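Local coordinates for protein 5-formaminoimidazole-4-carboxamide-1-(Beta)-D-ribofuranosyl 5'-monophosphate synthetase (Thermococcus kodakarensis, PDB 2PBZ) that binds ATP and probably acts as an ATP-grasp carbon-nitrogen ligase of purine biosynthesis, in the pathway to IMP, at residues G88-R91 against F92-W95; A233-R236 against T237-L241. All coordinates share one frame; numbering follows the deposited sequence.

Interaction 1. Residues G88-R91 against F92-W95; sequences GNRR and FLKW
An Asx turn built on Asn-89 leads into the turn Phe-92 to Trp-95, closed by Trp-95 N to Phe-92 O, in the loop between helices 76-80 and 99-109. The amide oxygen of Asn-89 reaches across to Phe-92: OD1 receives a weak, bent bond from Phe-92 N at 3.3 Å. It also accepts from Arg-91 N (2.7 Å to OD1), the bond that defines the Asx turn, and from Arg-90 N, which lies in the carbonyl plane but far to the side, with a C=O...N angle of only 98°. Asparagine suits the place because its short amide can serve several successive N-H groups; OD1 is turned back toward those that follow it.

Phe-92 sends its CB past the amide (Asn-89 CG to Phe-92 CB, 3.9 Å), while its ring leads away toward Phe-234 and Met-238 of helix 224-241. Leu-93 lays CD1 against the backbone of Arg-90, whose guanidinium is held elsewhere, NH2 bonding to Glu-80 O. Trp-95 presents its CD1 edge, near the ring plane, to Arg-91 O, and gives its NE1 hydrogen to Glu-242.

Lys-94 holds that same carbonyl. Chi1 (60°) sets CG between backbone N and carbonyl carbon, 3.1 Å from Arg-91 O; a final bend at chi4 then brings NZ onto Arg-91 O at 2.7 Å, 19° out of the carbonyl plane.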
ATOM      1  N   GLY A  88     -13.774 -24.463  -7.717  1.00 50.91           N
ATOM      2  CA  GLY A  88     -14.962 -23.723  -7.297  1.00 52.26           C
ATOM      3  C   GLY A  88     -16.082 -23.415  -8.281  1.00 53.29           C
ATOM      4  O   GLY A  88     -15.994 -22.474  -9.069  1.00 55.12           O
ATOM      5  N   ASN A  89     -17.168 -24.169  -8.191  1.00 53.99           N
ATOM      6  CA  ASN A  89     -18.308 -24.005  -9.088  1.00 54.72           C
ATOM      7  C   ASN A  89     -17.752 -23.827 -10.487  1.00 55.19           C
ATOM      8  O   ASN A  89     -16.706 -24.407 -10.799  1.00 57.66           O
ATOM      9  CB  ASN A  89     -19.176 -22.814  -8.710  1.00 53.77           C
ATOM     10  CG  ASN A  89     -20.621 -22.958  -9.221  1.00 54.30           C
ATOM     11  OD1 ASN A  89     -20.855 -23.204 -10.404  1.00 53.89           O
ATOM     12  ND2 ASN A  89     -21.587 -22.797  -8.329  1.00 53.49           N
ATOM     13  N   ARG A  90     -18.421 -23.039 -11.317  1.00 53.97           N
ATOM     14  CA  ARG A  90     -17.969 -22.840 -12.688  1.00 54.45           C
ATOM     15  C   ARG A  90     -19.124 -22.252 -13.454  1.00 54.01           C
ATOM     16  O   ARG A  90     -18.950 -21.579 -14.468  1.00 53.36           O
ATOM     17  CB  ARG A  90     -17.553 -24.173 -13.334  1.00 56.29           C
ATOM     18  CG  ARG A  90     -16.918 -24.004 -14.710  1.00 59.79           C
ATOM     19  CD  ARG A  90     -16.256 -25.280 -15.214  1.00 64.18           C
ATOM     20  NE  ARG A  90     -17.126 -26.148 -16.008  1.00 67.45           N
ATOM     21  CZ  ARG A  90     -16.873 -27.436 -16.221  1.00 69.26           C
ATOM     22  NH1 ARG A  90     -15.780 -27.978 -15.686  1.00 69.76           N
ATOM     23  NH2 ARG A  90     -17.705 -28.179 -16.954  1.00 69.85           N
ATOM     24  N   ARG A  91     -20.325 -22.524 -12.959  1.00 54.33           N
ATOM     25  CA  ARG A  91     -21.511 -21.989 -13.589  1.00 54.99           C
ATOM     26  C   ARG A  91     -21.667 -20.565 -13.085  1.00 54.84           C
ATOM     27  O   ARG A  91     -22.360 -19.746 -13.696  1.00 55.48           O
ATOM     28  CB  ARG A  91     -22.731 -22.840 -13.240  1.00 56.11           C
ATOM     29  CG  ARG A  91     -23.009 -23.958 -14.263  1.00 56.93           C
ATOM     30  CD  ARG A  91     -22.581 -25.316 -13.761  1.00 56.19           C
ATOM     31  NE  ARG A  91     -23.157 -25.588 -12.451  1.00 57.71           N
ATOM     32  CZ  ARG A  91     -22.730 -26.550 -11.641  1.00 59.79           C
ATOM     33  NH1 ARG A  91     -21.725 -27.346 -12.015  1.00 60.20           N
ATOM     34  NH2 ARG A  91     -23.278 -26.691 -10.442  1.00 60.62           N
ATOM     35  N   PHE A  92     -20.990 -20.283 -11.974  1.00 53.76           N
ATOM     36  CA  PHE A  92     -20.998 -18.970 -11.339  1.00 52.56           C
ATOM     37  C   PHE A  92     -20.240 -17.922 -12.151  1.00 50.88           C
ATOM     38  O   PHE A  92     -20.659 -16.779 -12.251  1.00 50.34           O
ATOM     39  CB  PHE A  92     -20.391 -19.107  -9.938  1.00 52.19           C
ATOM     40  CG  PHE A  92     -20.267 -17.808  -9.181  1.00 53.70           C
ATOM     41  CD1 PHE A  92     -21.310 -16.880  -9.165  1.00 53.80           C
ATOM     42  CD2 PHE A  92     -19.126 -17.543  -8.426  1.00 53.84           C
ATOM     43  CE1 PHE A  92     -21.212 -15.704  -8.397  1.00 53.57           C
ATOM     44  CE2 PHE A  92     -19.022 -16.378  -7.661  1.00 53.53           C
ATOM     45  CZ  PHE A  92     -20.065 -15.456  -7.646  1.00 53.80           C
ATOM     46  N   LEU A  93     -19.125 -18.329 -12.739  1.00 49.77           N
ATOM     47  CA  LEU A  93     -18.300 -17.434 -13.525  1.00 49.94           C
ATOM     48  C   LEU A  93     -19.045 -16.493 -14.470  1.00 51.21           C
ATOM     49  O   LEU A  93     -18.561 -15.398 -14.754  1.00 53.29           O
ATOM     50  CB  LEU A  93     -17.288 -18.248 -14.329  1.00 48.84           C
ATOM     51  CG  LEU A  93     -16.373 -19.165 -13.513  1.00 46.66           C
ATOM     52  CD1 LEU A  93     -15.734 -20.191 -14.431  1.00 44.47           C
ATOM     53  CD2 LEU A  93     -15.330 -18.333 -12.781  1.00 45.22           C
ATOM     54  N   LYS A  94     -20.219 -16.894 -14.952  1.00 50.82           N
ATOM     55  CA  LYS A  94     -20.963 -16.054 -15.897  1.00 51.16           C
ATOM     56  C   LYS A  94     -21.784 -14.945 -15.244  1.00 50.55           C
ATOM     57  O   LYS A  94     -22.207 -14.002 -15.906  1.00 48.80           O
ATOM     58  CB  LYS A  94     -21.882 -16.925 -16.761  1.00 52.53           C
ATOM     59  CG  LYS A  94     -22.905 -17.720 -15.960  1.00 53.63           C
ATOM     60  CD  LYS A  94     -23.975 -18.346 -16.852  1.00 54.05           C
ATOM     61  CE  LYS A  94     -24.979 -19.131 -16.030  1.00 54.48           C
ATOM     62  NZ  LYS A  94     -24.368 -20.295 -15.337  1.00 56.31           N
ATOM     63  N   TRP A  95     -21.994 -15.064 -13.941  1.00 51.49           N
ATOM     64  CA  TRP A  95     -22.795 -14.099 -13.205  1.00 53.23           C
ATOM     65  C   TRP A  95     -22.259 -12.685 -13.092  1.00 53.28           C
ATOM     66  O   TRP A  95     -22.982 -11.790 -12.658  1.00 53.08           O
ATOM     67  CB  TRP A  95     -23.097 -14.643 -11.818  1.00 54.72           C
ATOM     68  CG  TRP A  95     -24.165 -15.691 -11.859  1.00 58.14           C
ATOM     69  CD1 TRP A  95     -24.037 -16.987 -12.259  1.00 58.15           C
ATOM     70  CD2 TRP A  95     -25.549 -15.506 -11.519  1.00 59.70           C
ATOM     71  NE1 TRP A  95     -25.254 -17.625 -12.184  1.00 60.09           N
ATOM     72  CE2 TRP A  95     -26.202 -16.741 -11.738  1.00 59.99           C
ATOM     73  CE3 TRP A  95     -26.301 -14.412 -11.052  1.00 60.48           C
ATOM     74  CZ2 TRP A  95     -27.576 -16.917 -11.507  1.00 60.31           C
ATOM     75  CZ3 TRP A  95     -27.676 -14.585 -10.818  1.00 60.09           C
ATOM     76  CH2 TRP A  95     -28.296 -15.834 -11.049  1.00 60.05           C
TER

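Interaction 2. Residues A233-R236 against T237-L241; sequences AFVR and TMREL
The last turns of helix 224-241 place Phe-234 and Met-238, four residues apart, on one face of the helix in a Met-aromatic contact. Met-238 is present as selenomethionine. Its CG sits over one face of the Phe-234 ring, a CH-pi contact 3.8 Å from the centroid and 19° off the ring normal, displaced toward the CE2 and CZ rim. SE follows obliquely, 4.7 Å from the same centroid. The two side chains lie side by side, and the bends of Met-238 at chi2 and chi3 keep CG over the ring and carry SE on alongside it. A flat ring and a flexible selenoether chain suit this buried face, where Phe-92 and Ala-105 also touch both residues.

Backbone bonds carry the helix beneath them. Met-238 N donates to Phe-234 O at 3.0 Å and Arg-239 N to Val-235 O at 2.9 Å; Arg-236 O receives weaker bonds from Arg-239 N and Glu-240 N, the first of them an i to i+3 bond.

Charged side chains occupy another face. Arg-236 and Arg-239 run alongside each other with guanidinium planes 70° apart. With Arg-236 NH1 4.1 Å from Arg-239 NH2, this like-charged pair is probably mildly unfavourable and screened by solvent, since Arg-236 is exposed. Arg-239 also makes a weak bond to Tyr-177 OH, and its NH2 rests 3.6 Å from Val-235 CG1, the methyl meeting the guanidinium obliquely.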
ATOM      1  N   ALA A 233     -25.161 -12.516   2.811  1.00 48.66           N
ATOM      2  CA  ALA A 233     -26.397 -12.512   2.054  1.00 47.98           C
ATOM      3  C   ALA A 233     -26.142 -12.942   0.627  1.00 47.63           C
ATOM      4  O   ALA A 233     -26.934 -13.668   0.037  1.00 47.69           O
ATOM      5  CB  ALA A 233     -27.015 -11.130   2.078  1.00 47.29           C
ATOM      6  N   PHE A 234     -25.022 -12.498   0.066  1.00 47.38           N
ATOM      7  CA  PHE A 234     -24.693 -12.846  -1.312  1.00 46.16           C
ATOM      8  C   PHE A 234     -24.541 -14.360  -1.458  1.00 46.44           C
ATOM      9  O   PHE A 234     -25.022 -14.950  -2.421  1.00 46.26           O
ATOM     10  CB  PHE A 234     -23.396 -12.158  -1.733  1.00 44.33           C
ATOM     11  CG  PHE A 234     -23.092 -12.294  -3.189  1.00 42.98           C
ATOM     12  CD1 PHE A 234     -23.823 -11.581  -4.139  1.00 42.50           C
ATOM     13  CD2 PHE A 234     -22.098 -13.172  -3.624  1.00 41.26           C
ATOM     14  CE1 PHE A 234     -23.569 -11.745  -5.513  1.00 41.99           C
ATOM     15  CE2 PHE A 234     -21.839 -13.342  -4.987  1.00 41.22           C
ATOM     16  CZ  PHE A 234     -22.578 -12.628  -5.932  1.00 42.12           C
ATOM     17  N   VAL A 235     -23.847 -14.970  -0.504  1.00 46.37           N
ATOM     18  CA  VAL A 235     -23.633 -16.395  -0.520  1.00 47.16           C
ATOM     19  C   VAL A 235     -24.963 -17.130  -0.477  1.00 47.97           C
ATOM     20  O   VAL A 235     -25.184 -18.058  -1.255  1.00 49.54           O
ATOM     21  CB  VAL A 235     -22.772 -16.831   0.668  1.00 47.06           C
ATOM     22  CG1 VAL A 235     -22.664 -18.344   0.710  1.00 47.29           C
ATOM     23  CG2 VAL A 235     -21.402 -16.208   0.543  1.00 46.70           C
ATOM     24  N   ARG A 236     -25.852 -16.702   0.417  1.00 49.00           N
ATOM     25  CA  ARG A 236     -27.162 -17.333   0.559  1.00 49.03           C
ATOM     26  C   ARG A 236     -27.934 -17.362  -0.739  1.00 48.09           C
ATOM     27  O   ARG A 236     -28.321 -18.425  -1.198  1.00 48.19           O
ATOM     28  CB  ARG A 236     -28.011 -16.622   1.621  1.00 51.47           C
ATOM     29  CG  ARG A 236     -27.294 -16.319   2.933  1.00 53.12           C
ATOM     30  CD  ARG A 236     -26.689 -17.564   3.577  1.00 54.15           C
ATOM     31  NE  ARG A 236     -27.647 -18.312   4.388  1.00 55.87           N
ATOM     32  CZ  ARG A 236     -27.396 -19.499   4.933  1.00 56.86           C
ATOM     33  NH1 ARG A 236     -26.217 -20.072   4.750  1.00 57.59           N
ATOM     34  NH2 ARG A 236     -28.318 -20.121   5.655  1.00 57.07           N
ATOM     35  N   THR A 237     -28.149 -16.203  -1.348  1.00 48.83           N
ATOM     36  CA  THR A 237     -28.914 -16.173  -2.587  1.00 50.94           C
ATOM     37  C   THR A 237     -28.238 -16.858  -3.763  1.00 52.23           C
ATOM     38  O   THR A 237     -28.914 -17.344  -4.673  1.00 53.58           O
ATOM     39  CB  THR A 237     -29.293 -14.732  -3.026  1.00 51.77           C
ATOM     40  OG1 THR A 237     -28.586 -14.401  -4.226  1.00 51.51           O
ATOM     41  CG2 THR A 237     -28.985 -13.722  -1.937  1.00 49.07           C
HETATM   42  N   MSE A 238     -26.914 -16.900  -3.761  1.00 53.71           N
HETATM   43  CA  MSE A 238     -26.204 -17.551  -4.845  1.00 55.04           C
HETATM   44  C   MSE A 238     -26.332 -19.049  -4.694  1.00 55.54           C
HETATM   45  O   MSE A 238     -26.282 -19.785  -5.674  1.00 55.39           O
HETATM   46  CB  MSE A 238     -24.730 -17.139  -4.864  1.00 55.96           C
HETATM   47  CG  MSE A 238     -24.511 -15.743  -5.429  1.00 58.18           C
HETATM   48 SE   MSE A 238     -25.342 -15.465  -7.170  1.00 62.49          SE
HETATM   49  CE  MSE A 238     -24.604 -16.959  -8.150  1.00 61.46           C
ATOM     50  N   ARG A 239     -26.510 -19.491  -3.457  1.00 57.02           N
ATOM     51  CA  ARG A 239     -26.679 -20.907  -3.164  1.00 59.25           C
ATOM     52  C   ARG A 239     -28.029 -21.367  -3.762  1.00 60.45           C
ATOM     53  O   ARG A 239     -28.243 -22.557  -4.002  1.00 61.55           O
ATOM     54  CB  ARG A 239     -26.644 -21.127  -1.647  1.00 58.34           C
ATOM     55  CG  ARG A 239     -26.322 -22.545  -1.229  1.00 59.33           C
ATOM     56  CD  ARG A 239     -26.461 -22.717   0.275  1.00 62.65           C
ATOM     57  NE  ARG A 239     -25.503 -21.931   1.059  1.00 65.21           N
ATOM     58  CZ  ARG A 239     -24.241 -22.290   1.297  1.00 66.59           C
ATOM     59  NH1 ARG A 239     -23.765 -23.426   0.803  1.00 67.00           N
ATOM     60  NH2 ARG A 239     -23.463 -21.541   2.071  1.00 65.94           N
ATOM     61  N   GLU A 240     -28.917 -20.401  -4.010  1.00 61.04           N
ATOM     62  CA  GLU A 240     -30.237 -20.641  -4.599  1.00 61.88           C
ATOM     63  C   GLU A 240     -30.191 -20.409  -6.095  1.00 60.64           C
ATOM     64  O   GLU A 240     -30.381 -21.327  -6.890  1.00 60.22           O
ATOM     65  CB  GLU A 240     -31.264 -19.682  -4.010  1.00 64.46           C
ATOM     66  CG  GLU A 240     -31.643 -19.990  -2.593  1.00 68.30           C
ATOM     67  CD  GLU A 240     -32.391 -21.301  -2.493  1.00 70.85           C
ATOM     68  OE1 GLU A 240     -33.497 -21.424  -3.095  1.00 71.06           O
ATOM     69  OE2 GLU A 240     -31.865 -22.212  -1.816  1.00 71.69           O
ATOM     70  N   LEU A 241     -29.940 -19.156  -6.456  1.00 60.25           N
ATOM     71  CA  LEU A 241     -29.874 -18.722  -7.842  1.00 62.12           C
ATOM     72  C   LEU A 241     -28.985 -19.569  -8.761  1.00 62.68           C
ATOM     73  O   LEU A 241     -29.201 -19.612  -9.978  1.00 62.23           O
ATOM     74  CB  LEU A 241     -29.413 -17.262  -7.875  1.00 62.47           C
ATOM     75  CG  LEU A 241     -30.458 -16.178  -8.168  1.00 61.97           C
ATOM     76  CD1 LEU A 241     -31.796 -16.517  -7.517  1.00 62.19           C
ATOM     77  CD2 LEU A 241     -29.930 -14.837  -7.685  1.00 61.07           C
TER

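Overall arrangement
Both contacts are local, each within one continuous stretch, yet they meet where the two family regions pack together. Interaction 1 belongs to the DUF1246 range and interaction 2 to the DUF1297 range, of the ATP-grasp clan; their centres lie about 13 Å apart. The bridge is apolar: Phe-92 CD1 approaches Met-238 CE at 3.4 Å, Phe-92 CZ packs on Phe-234 CE2, and Trp-95 covers Met-238 and Leu-241. Interaction 1 is partly buried, with no touching residue fully exposed, whereas interaction 2 runs from buried Phe-234, Val-235 and Met-238 to exposed Arg-236 and Glu-240. In the loop, side-chain amide and ammonium groups bind backbone atoms; in the helix the backbone bonds run within the main chain.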